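Local coordinates for protein glucokinase (Enterococcus faecalis, PDB 2QM1) that probably phosphorylates glucose with ATP, as a glucokinase of the ROK family, and carries bound zinc and magnesium ions, at residues B[236-239]-B[240-244]; B[290-293]-B[294-297]. All coordinates share one frame; numbering follows the deposited sequence.

Both interactions are local contacts at the start of a helix, and in each a valine methyl lies over one face of a phenylalanine ring. Interaction 1 forms the first turns of helix 237-261, with Phe238, Ala239, Val242 and Val243 buried among neighbouring helices of the same chain. Interaction 2 joins the loop after helix 277-289 to the short helix 293-296; more of it is at the surface, and the second subunit packs on it. Their centres lie about 26 Å apart, yet helix 237-261 serves both, since its Asn259 hydrogen-bonds to the backbone of 290-293. An aspartate carboxylate caps the first helix, whereas in the second Phe292 stands at the N-cap with its ring flanking the turn.

Interaction 1: residues B[236-239]-B[240-244]; sequences DHFA and LMVVD
Val242 lays its CG2 methyl over one face of the Phe238 ring, 4.0 Å from the ring centroid and 16° off the ring normal, a CH-pi contact. The methyl is shifted toward the rim, nearest CZ at 3.9 Å. Phe238 starts out from the helix away from the next turn, but with CG anti to the backbone N (chi1 -176°) the ring swings along the helix and meets the valine four residues on. Phe207 also meets this ring, planes about 45° apart, while Val242 reaches on to Val196, Val199 and Ala200 of helix 193-203. On another side of the helix, Leu240 folds back over the first turn: its CG sits 3.3 Å from Asp236 O, which also accepts from Leu240 N at 2.9 Å. Its CD1 comes obliquely to the His237 ring, whose ND1 is hydrogen-bonded to Gly235 O. Asp236 OD2 receives Phe238 N at 2.9 Å on its anti side, and Ala239 N more weakly at 3.3 Å; OD1 accepts a hydrogen bond from Leu213 N of helix 212-218. A side-chain N-cap followed by an i to i+4 aromatic-aliphatic pair thus opens helix 237-261 within the helical part of this ROK-family fold.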
# COMPACT_ATOMS: atom_id res chain seq x y z
N ASP B 236 12.12 -6.63 -33.59
CA ASP B 236 13.55 -6.66 -33.24
C ASP B 236 13.79 -7.57 -32.04
O ASP B 236 13.37 -7.25 -30.90
CB ASP B 236 14.03 -5.22 -32.93
CG ASP B 236 15.54 -5.11 -32.69
OD1 ASP B 236 16.12 -4.03 -32.98
OD2 ASP B 236 16.15 -6.08 -32.18
N HIS B 237 14.46 -8.70 -32.30
CA HIS B 237 14.63 -9.74 -31.30
C HIS B 237 15.38 -9.22 -30.04
O HIS B 237 15.13 -9.68 -28.94
CB HIS B 237 15.35 -10.96 -31.90
CG HIS B 237 14.52 -11.78 -32.84
ND1 HIS B 237 13.39 -11.32 -33.47
CD2 HIS B 237 14.70 -13.05 -33.30
CE1 HIS B 237 12.89 -12.26 -34.24
NE2 HIS B 237 13.67 -13.32 -34.16
N PHE B 238 16.24 -8.21 -30.22
CA PHE B 238 16.91 -7.63 -29.07
C PHE B 238 15.99 -6.72 -28.28
O PHE B 238 15.90 -6.86 -27.08
CB PHE B 238 18.23 -6.91 -29.44
CG PHE B 238 18.99 -6.40 -28.23
CD1 PHE B 238 19.43 -7.29 -27.23
CD2 PHE B 238 19.27 -5.04 -28.08
CE1 PHE B 238 20.10 -6.85 -26.10
CE2 PHE B 238 19.96 -4.57 -26.97
CZ PHE B 238 20.38 -5.48 -25.96
N ALA B 239 15.33 -5.79 -28.96
CA ALA B 239 14.30 -4.97 -28.32
C ALA B 239 13.28 -5.80 -27.53
O ALA B 239 12.75 -5.35 -26.52
CB ALA B 239 13.61 -4.11 -29.32
N LEU B 240 13.02 -7.01 -28.00
CA LEU B 240 12.00 -7.87 -27.39
C LEU B 240 12.53 -8.50 -26.10
O LEU B 240 11.75 -8.77 -25.18
CB LEU B 240 11.56 -8.98 -28.38
CG LEU B 240 10.64 -8.53 -29.53
CD1 LEU B 240 10.60 -9.55 -30.68
CD2 LEU B 240 9.24 -8.22 -28.95
N MSE B 241 13.83 -8.76 -26.07
CA MSE B 241 14.52 -9.24 -24.88
C MSE B 241 14.54 -8.15 -23.80
O MSE B 241 14.28 -8.47 -22.63
CB MSE B 241 15.94 -9.69 -25.24
CG MSE B 241 16.68 -10.50 -24.17
SE MSE B 241 18.56 -10.86 -24.62
CE MSE B 241 18.19 -12.45 -25.67
N VAL B 242 14.80 -6.90 -24.20
CA VAL B 242 14.86 -5.73 -23.27
C VAL B 242 13.50 -5.37 -22.68
O VAL B 242 13.36 -5.32 -21.47
CB VAL B 242 15.50 -4.46 -23.92
CG1 VAL B 242 15.62 -3.31 -22.91
CG2 VAL B 242 16.86 -4.80 -24.53
N VAL B 243 12.51 -5.13 -23.55
CA VAL B 243 11.10 -5.00 -23.14
C VAL B 243 10.64 -6.10 -22.17
O VAL B 243 10.09 -5.80 -21.14
CB VAL B 243 10.16 -4.95 -24.39
CG1 VAL B 243 8.75 -5.23 -24.03
CG2 VAL B 243 10.26 -3.62 -25.11
N ASP B 244 10.89 -7.35 -22.51
CA ASP B 244 10.62 -8.53 -21.66
C ASP B 244 11.21 -8.43 -20.25
O ASP B 244 10.54 -8.67 -19.25
CB ASP B 244 11.23 -9.74 -22.35
CG ASP B 244 10.30 -10.88 -22.45
OD1 ASP B 244 9.64 -11.22 -21.43
OD2 ASP B 244 10.21 -11.47 -23.56

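Interaction 2: residues B[290-293]-B[294-297]; sequences FTFP and QVRN
The carbonyl oxygen of Phe292 takes two backbone donors from the turn that follows: Arg296 N at 2.9 Å, nearly straight with an N-H...O angle of 167°, and Val295 N in a weak, more bent bond. One residue on, Pro293 O accepts Asn297 N at 3.1 Å. These bonds make the single turn of helix 293-296, with Phe292 at the N-cap and proline in the first helical position, where its lack of an N-H costs no helical hydrogen bond. Phe292 N, just ahead of the turn, donates to Asn259 OD1 of helix 237-261, and the ND2 of that asparagine donates to Phe290 O. Thr291 OG1 is hydrogen-bonded to Phe287 O and also lies 3.3 Å from Arg296 CG, while its CG2 meets Val295 CG1. Arg296 passes its CD beside Pro293 CA and bends at chi3, its NE donating to Gln288 O. CG of Phe292 lies between the backbone N and the carbonyl carbon (chi1 67°), which brings the ring alongside the turn, where Val295 CG2 sits over one face, 3.4 Å from CZ. Cys163 of the second subunit packs on Gln294 and Val295.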
# COMPACT_ATOMS: atom_id res chain seq x y z
N PHE B 290 2.44 -12.72 -11.17
CA PHE B 290 2.85 -12.42 -9.81
C PHE B 290 1.71 -12.14 -8.81
O PHE B 290 1.95 -11.79 -7.66
CB PHE B 290 3.90 -11.28 -9.84
CG PHE B 290 5.20 -11.68 -10.46
CD1 PHE B 290 5.85 -12.85 -10.06
CD2 PHE B 290 5.78 -10.91 -11.43
CE1 PHE B 290 7.05 -13.24 -10.65
CE2 PHE B 290 7.01 -11.30 -12.03
CZ PHE B 290 7.63 -12.44 -11.64
N THR B 291 0.47 -12.32 -9.23
CA THR B 291 -0.67 -11.96 -8.35
C THR B 291 -1.51 -13.19 -7.97
O THR B 291 -1.61 -14.15 -8.74
CB THR B 291 -1.56 -10.80 -8.96
OG1 THR B 291 -1.90 -11.08 -10.35
CG2 THR B 291 -0.82 -9.44 -8.87
N PHE B 292 -2.08 -13.16 -6.77
CA PHE B 292 -2.96 -14.25 -6.36
C PHE B 292 -4.33 -14.16 -7.06
O PHE B 292 -4.69 -13.12 -7.56
CB PHE B 292 -2.97 -14.48 -4.83
CG PHE B 292 -3.58 -13.39 -4.02
CD1 PHE B 292 -2.77 -12.42 -3.43
CD2 PHE B 292 -4.93 -13.36 -3.76
CE1 PHE B 292 -3.34 -11.40 -2.64
CE2 PHE B 292 -5.50 -12.36 -2.99
CZ PHE B 292 -4.71 -11.38 -2.44
N PRO B 293 -5.02 -15.29 -7.22
CA PRO B 293 -6.25 -15.28 -8.04
C PRO B 293 -7.28 -14.15 -7.82
O PRO B 293 -7.76 -13.57 -8.78
CB PRO B 293 -6.88 -16.61 -7.70
CG PRO B 293 -5.65 -17.53 -7.51
CD PRO B 293 -4.75 -16.64 -6.68
N GLN B 294 -7.61 -13.86 -6.57
CA GLN B 294 -8.61 -12.84 -6.32
C GLN B 294 -8.14 -11.46 -6.85
O GLN B 294 -8.95 -10.63 -7.28
CB GLN B 294 -8.96 -12.86 -4.82
CG GLN B 294 -9.64 -14.17 -4.35
CD GLN B 294 -8.70 -15.27 -3.78
OE1 GLN B 294 -7.55 -15.46 -4.22
NE2 GLN B 294 -9.22 -16.03 -2.80
N VAL B 295 -6.82 -11.22 -6.86
CA VAL B 295 -6.28 -9.97 -7.37
C VAL B 295 -6.19 -10.00 -8.90
O VAL B 295 -6.48 -9.01 -9.57
CB VAL B 295 -4.91 -9.61 -6.71
CG1 VAL B 295 -4.22 -8.44 -7.48
CG2 VAL B 295 -5.11 -9.32 -5.17
N ARG B 296 -5.80 -11.14 -9.44
CA ARG B 296 -5.72 -11.36 -10.89
C ARG B 296 -7.02 -11.04 -11.59
O ARG B 296 -7.03 -10.55 -12.72
CB ARG B 296 -5.52 -12.83 -11.19
CG ARG B 296 -4.24 -13.39 -10.81
CD ARG B 296 -4.36 -14.83 -11.09
NE ARG B 296 -3.30 -15.17 -11.98
CZ ARG B 296 -3.38 -16.04 -12.97
NH1 ARG B 296 -4.49 -16.66 -13.27
NH2 ARG B 296 -2.29 -16.22 -13.68
N ASN B 297 -8.11 -11.42 -10.96
CA ASN B 297 -9.41 -11.41 -11.59
C ASN B 297 -10.11 -10.12 -11.27
O ASN B 297 -11.30 -9.96 -11.59
CB ASN B 297 -10.23 -12.58 -11.09
CG ASN B 297 -9.63 -13.95 -11.48
OD1 ASN B 297 -9.66 -14.91 -10.72
ND2 ASN B 297 -9.07 -14.02 -12.65